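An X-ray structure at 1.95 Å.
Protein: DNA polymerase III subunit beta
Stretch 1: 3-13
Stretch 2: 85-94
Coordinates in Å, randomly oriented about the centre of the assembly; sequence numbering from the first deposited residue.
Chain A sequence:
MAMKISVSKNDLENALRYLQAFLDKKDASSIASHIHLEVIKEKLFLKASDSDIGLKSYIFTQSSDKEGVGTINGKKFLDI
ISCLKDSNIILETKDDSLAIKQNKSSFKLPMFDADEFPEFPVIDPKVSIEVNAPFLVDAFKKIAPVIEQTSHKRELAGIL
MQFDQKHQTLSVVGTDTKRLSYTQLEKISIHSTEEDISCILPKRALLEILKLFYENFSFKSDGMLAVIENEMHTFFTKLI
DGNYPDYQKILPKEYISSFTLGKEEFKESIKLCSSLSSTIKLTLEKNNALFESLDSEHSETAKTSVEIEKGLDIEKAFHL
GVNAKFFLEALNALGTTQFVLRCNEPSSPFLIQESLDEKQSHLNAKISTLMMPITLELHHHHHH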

# COMPACT_ATOMS: atom_id res chain seq x y z
N MET A 3 32.36 23.20 2.95
CA MET A 3 32.31 21.76 3.22
C MET A 3 32.78 20.95 2.03
O MET A 3 32.47 21.28 0.89
N LYS A 4 33.52 19.88 2.28
CA LYS A 4 33.88 18.95 1.21
C LYS A 4 34.25 17.59 1.80
O LYS A 4 35.21 17.47 2.58
N ILE A 5 33.45 16.58 1.46
CA ILE A 5 33.62 15.23 1.98
C ILE A 5 33.18 14.21 0.93
O ILE A 5 32.55 14.56 -0.07
N SER A 6 33.46 12.94 1.19
CA SER A 6 32.84 11.86 0.44
C SER A 6 32.24 10.92 1.45
O SER A 6 32.79 10.76 2.55
N VAL A 7 31.10 10.33 1.11
CA VAL A 7 30.42 9.40 2.00
C VAL A 7 29.94 8.18 1.25
O VAL A 7 29.90 8.15 0.02
N SER A 8 29.57 7.15 2.02
CA SER A 8 28.99 5.95 1.45
C SER A 8 27.53 6.23 1.08
O SER A 8 26.77 6.77 1.87
N LYS A 9 27.16 5.84 -0.14
CA LYS A 9 25.79 6.03 -0.63
C LYS A 9 24.76 5.40 0.31
O LYS A 9 23.77 6.03 0.67
N ASN A 10 25.00 4.15 0.70
CA ASN A 10 24.03 3.46 1.54
C ASN A 10 23.92 4.03 2.95
O ASN A 10 22.82 4.09 3.52
N ASP A 11 25.05 4.45 3.52
CA ASP A 11 25.04 5.10 4.83
C ASP A 11 24.23 6.39 4.74
O ASP A 11 23.37 6.68 5.58
N LEU A 12 24.50 7.17 3.70
CA LEU A 12 23.83 8.45 3.52
C LEU A 12 22.33 8.23 3.32
O LEU A 12 21.50 8.84 4.00
N GLU A 13 21.98 7.32 2.41
CA GLU A 13 20.57 7.06 2.10
C GLU A 13 19.80 6.64 3.35
O GLU A 13 18.73 7.17 3.64
N LYS A 85 24.17 5.38 -7.91
CA LYS A 85 24.78 4.05 -7.90
C LYS A 85 25.25 3.73 -6.48
O LYS A 85 25.27 4.60 -5.62
N ASP A 86 25.63 2.48 -6.25
CA ASP A 86 26.21 2.09 -4.97
C ASP A 86 27.72 2.30 -5.03
O ASP A 86 28.50 1.34 -5.01
N SER A 87 28.12 3.56 -5.15
CA SER A 87 29.51 3.98 -5.06
C SER A 87 29.54 5.29 -4.26
O SER A 87 28.50 5.93 -4.06
N ASN A 88 30.72 5.68 -3.78
CA ASN A 88 30.82 6.82 -2.89
C ASN A 88 30.32 8.13 -3.51
O ASN A 88 30.42 8.34 -4.72
N ILE A 89 29.80 9.02 -2.66
CA ILE A 89 29.23 10.29 -3.10
C ILE A 89 30.01 11.47 -2.55
O ILE A 89 30.32 11.51 -1.36
N ILE A 90 30.32 12.43 -3.41
CA ILE A 90 31.00 13.64 -3.00
C ILE A 90 29.99 14.74 -2.67
O ILE A 90 29.12 15.05 -3.47
N LEU A 91 30.12 15.33 -1.48
CA LEU A 91 29.30 16.48 -1.11
C LEU A 91 30.20 17.68 -0.92
O LEU A 91 31.15 17.63 -0.13
N GLU A 92 29.94 18.74 -1.66
CA GLU A 92 30.81 19.91 -1.60
C GLU A 92 30.01 21.20 -1.71
O GLU A 92 29.23 21.36 -2.65
N THR A 93 30.21 22.12 -0.78
CA THR A 93 29.49 23.39 -0.86
C THR A 93 30.15 24.29 -1.89
O THR A 93 31.36 24.25 -2.10
N LYS A 94 29.32 25.10 -2.54
CA LYS A 94 29.78 26.07 -3.51
C LYS A 94 28.85 27.26 -3.35
O LYS A 94 27.68 27.18 -3.71

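The most unusual feature of this contact is the double role of Lys9, a buried lysine that leaves the strand pairing behind and spans the loop preceding the partner strand. Its CA-to-CB bond points toward the second stretch, and with chi1 t and chi2 m the aliphatic part of the chain passes close to that loop: CG lies 3.2 Å from Lys85 O, and CB lies 3.5 Å from Ser87 O. The same CG packs 3.6 Å from CD1 of Ile89. At the charged end, Lys9 NZ forms a salt bridge to Asp86 OD1 at 3.5 Å and a shorter one, with a hydrogen bond, to Glu13 OE2 at 2.6 Å. Glu13 lies one turn further along the helix and makes no contact of its own with the second stretch, so the ammonium group reaches the loop through Asp86 alone, while its shorter bridge to Glu13 stays within the helix. The CA-to-CB bond of Asp86 points sideways, but its m rotamer brings the carboxylate nearer to the helix.

Ahead of the helix, strand 4-7 runs antiparallel to strand 89-94, and its side chains alternate between two faces. Ile5, Val7, Ile89 and Leu91, all buried, share one face. Ile5 (p, t) sets CG1 4.0 Å from CB of Leu91, while Val7, with chi1 m, places CG2 4.4 Å from CB of Ile89 and 4.3 Å from CD1 of Leu91. Ile89 and Leu91 both adopt m, t rotamers. Their tips meet Leu12, whose t, p conformation directs CD2 to 4.2 Å from Ile89 CD1 and 4.4 Å from Leu91 CD1. The first turn of the helix thereby covers part of the apolar face, and Leu91 has the largest area covered by the other stretch.

Lys4, Ser6, Ile90 and Glu92 occupy the other face, where packing is looser and more polar. Lys4 extends through three t torsions before chi4 turns to m; its CD approaches Glu92 OE2 to 3.5 Å, a contact made by the methylene chain. That carboxylate oxygen accepts a hydrogen bond within a salt bridge from NZ of Lys94 at 2.9 Å, although Lys94 is poorly ordered. Ser6, with chi1 p, places CB 4.4 Å from CG1 of the m, t side chain of Ile90, and its OG is hydrogen-bonded elsewhere in the structure.

Thr93 closes the Met3 end of the pairing. Its CA-to-CB bond points toward the first stretch, and chi1 p brings OG1 within 2.8 Å of Met3 N, from which it accepts a hydrogen bond. The side chain thus takes the acceptor role that a backbone carbonyl fills further along the ladder, while Thr93 N donates to Met3 O at 2.9 Å. The methyl CG2 of Thr93 also packs 3.6 Å from CB of Met3. Toward the helix, Ser8 takes the N-cap position with its CA-to-CB bond directed away from the second stretch, leaving its CA 3.8 Å from Asn88 OD1.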

# COMPACT_ATOMS: atom_id res chain seq x y z
CB MET A 3 30.87 21.32 3.52
CG MET A 3 30.32 21.71 4.87
SD MET A 3 28.68 20.98 5.12
CE MET A 3 28.83 19.51 4.08
CB LYS A 4 35.05 19.53 0.39
CG LYS A 4 35.60 18.58 -0.66
CD LYS A 4 36.35 19.36 -1.74
CE LYS A 4 36.98 18.43 -2.78
NZ LYS A 4 38.18 17.74 -2.24
CB ILE A 5 32.76 15.02 3.22
CG1 ILE A 5 31.29 15.29 2.90
CG2 ILE A 5 33.21 15.90 4.39
CD1 ILE A 5 30.34 14.86 3.99
CB SER A 6 33.85 11.12 -0.44
OG SER A 6 34.68 10.28 0.33
CB VAL A 7 29.21 10.05 2.72
CG1 VAL A 7 29.66 11.25 3.57
CG2 VAL A 7 28.17 10.49 1.70
CB SER A 8 29.06 4.82 2.47
OG SER A 8 28.40 3.66 2.00
CB LYS A 9 25.68 5.44 -2.05
CG LYS A 9 24.37 5.73 -2.78
CD LYS A 9 23.28 4.72 -2.43
CE LYS A 9 22.39 4.42 -3.62
NZ LYS A 9 21.26 3.52 -3.23
CB ASN A 10 24.30 1.96 1.56
CG ASN A 10 24.15 1.32 0.19
OD1 ASN A 10 23.07 1.34 -0.40
ND2 ASN A 10 25.24 0.76 -0.33
CB ASP A 11 26.46 5.47 5.25
CG ASP A 11 27.32 4.27 5.59
OD1 ASP A 11 26.77 3.17 5.78
OD2 ASP A 11 28.56 4.45 5.68
CB LEU A 12 24.44 9.20 2.34
CG LEU A 12 23.81 10.54 1.95
CD1 LEU A 12 23.88 11.53 3.11
CD2 LEU A 12 24.51 11.11 0.72
CB GLU A 13 20.43 6.00 1.00
CG GLU A 13 18.98 5.62 0.68
CD GLU A 13 18.84 4.74 -0.57
OE1 GLU A 13 17.70 4.42 -0.95
OE2 GLU A 13 19.87 4.35 -1.16
CB LYS A 85 25.95 3.98 -8.89
CG LYS A 85 25.55 4.18 -10.35
CD LYS A 85 26.74 3.97 -11.30
CE LYS A 85 26.36 4.25 -12.75
NZ LYS A 85 25.17 3.46 -13.17
CB ASP A 86 25.86 0.65 -4.62
CG ASP A 86 24.38 0.46 -4.30
OD1 ASP A 86 23.86 1.21 -3.44
OD2 ASP A 86 23.74 -0.42 -4.92
CB SER A 87 30.12 4.18 -6.45
OG SER A 87 29.53 5.27 -7.13
CB ASN A 88 32.26 6.98 -2.38
CG ASN A 88 32.62 5.96 -1.32
OD1 ASN A 88 31.80 5.11 -0.95
ND2 ASN A 88 33.85 6.04 -0.81
CB ILE A 89 27.77 10.40 -2.66
CG1 ILE A 89 26.93 9.35 -3.39
CG2 ILE A 89 27.21 11.81 -2.91
CD1 ILE A 89 25.53 9.19 -2.83
CB ILE A 90 31.94 14.12 -4.11
CG1 ILE A 90 33.11 13.14 -4.26
CG2 ILE A 90 32.44 15.53 -3.83
CD1 ILE A 90 34.01 13.41 -5.46
CB LEU A 91 28.51 16.20 0.16
CG LEU A 91 27.69 14.91 0.10
CD1 LEU A 91 27.06 14.60 1.45
CD2 LEU A 91 26.62 15.00 -0.99
CB GLU A 92 31.86 19.85 -2.71
CG GLU A 92 32.77 21.08 -2.78
CD GLU A 92 33.93 20.89 -3.77
OE1 GLU A 92 33.92 19.89 -4.52
OE2 GLU A 92 34.83 21.75 -3.78
CB THR A 93 29.43 24.11 0.49
OG1 THR A 93 30.76 24.35 0.95
CG2 THR A 93 28.67 23.28 1.51
CB LYS A 94 29.70 25.48 -4.92
CG LYS A 94 31.04 25.05 -5.52
CD LYS A 94 31.38 23.58 -5.25
CE LYS A 94 32.66 23.15 -5.99
NZ LYS A 94 33.89 23.85 -5.53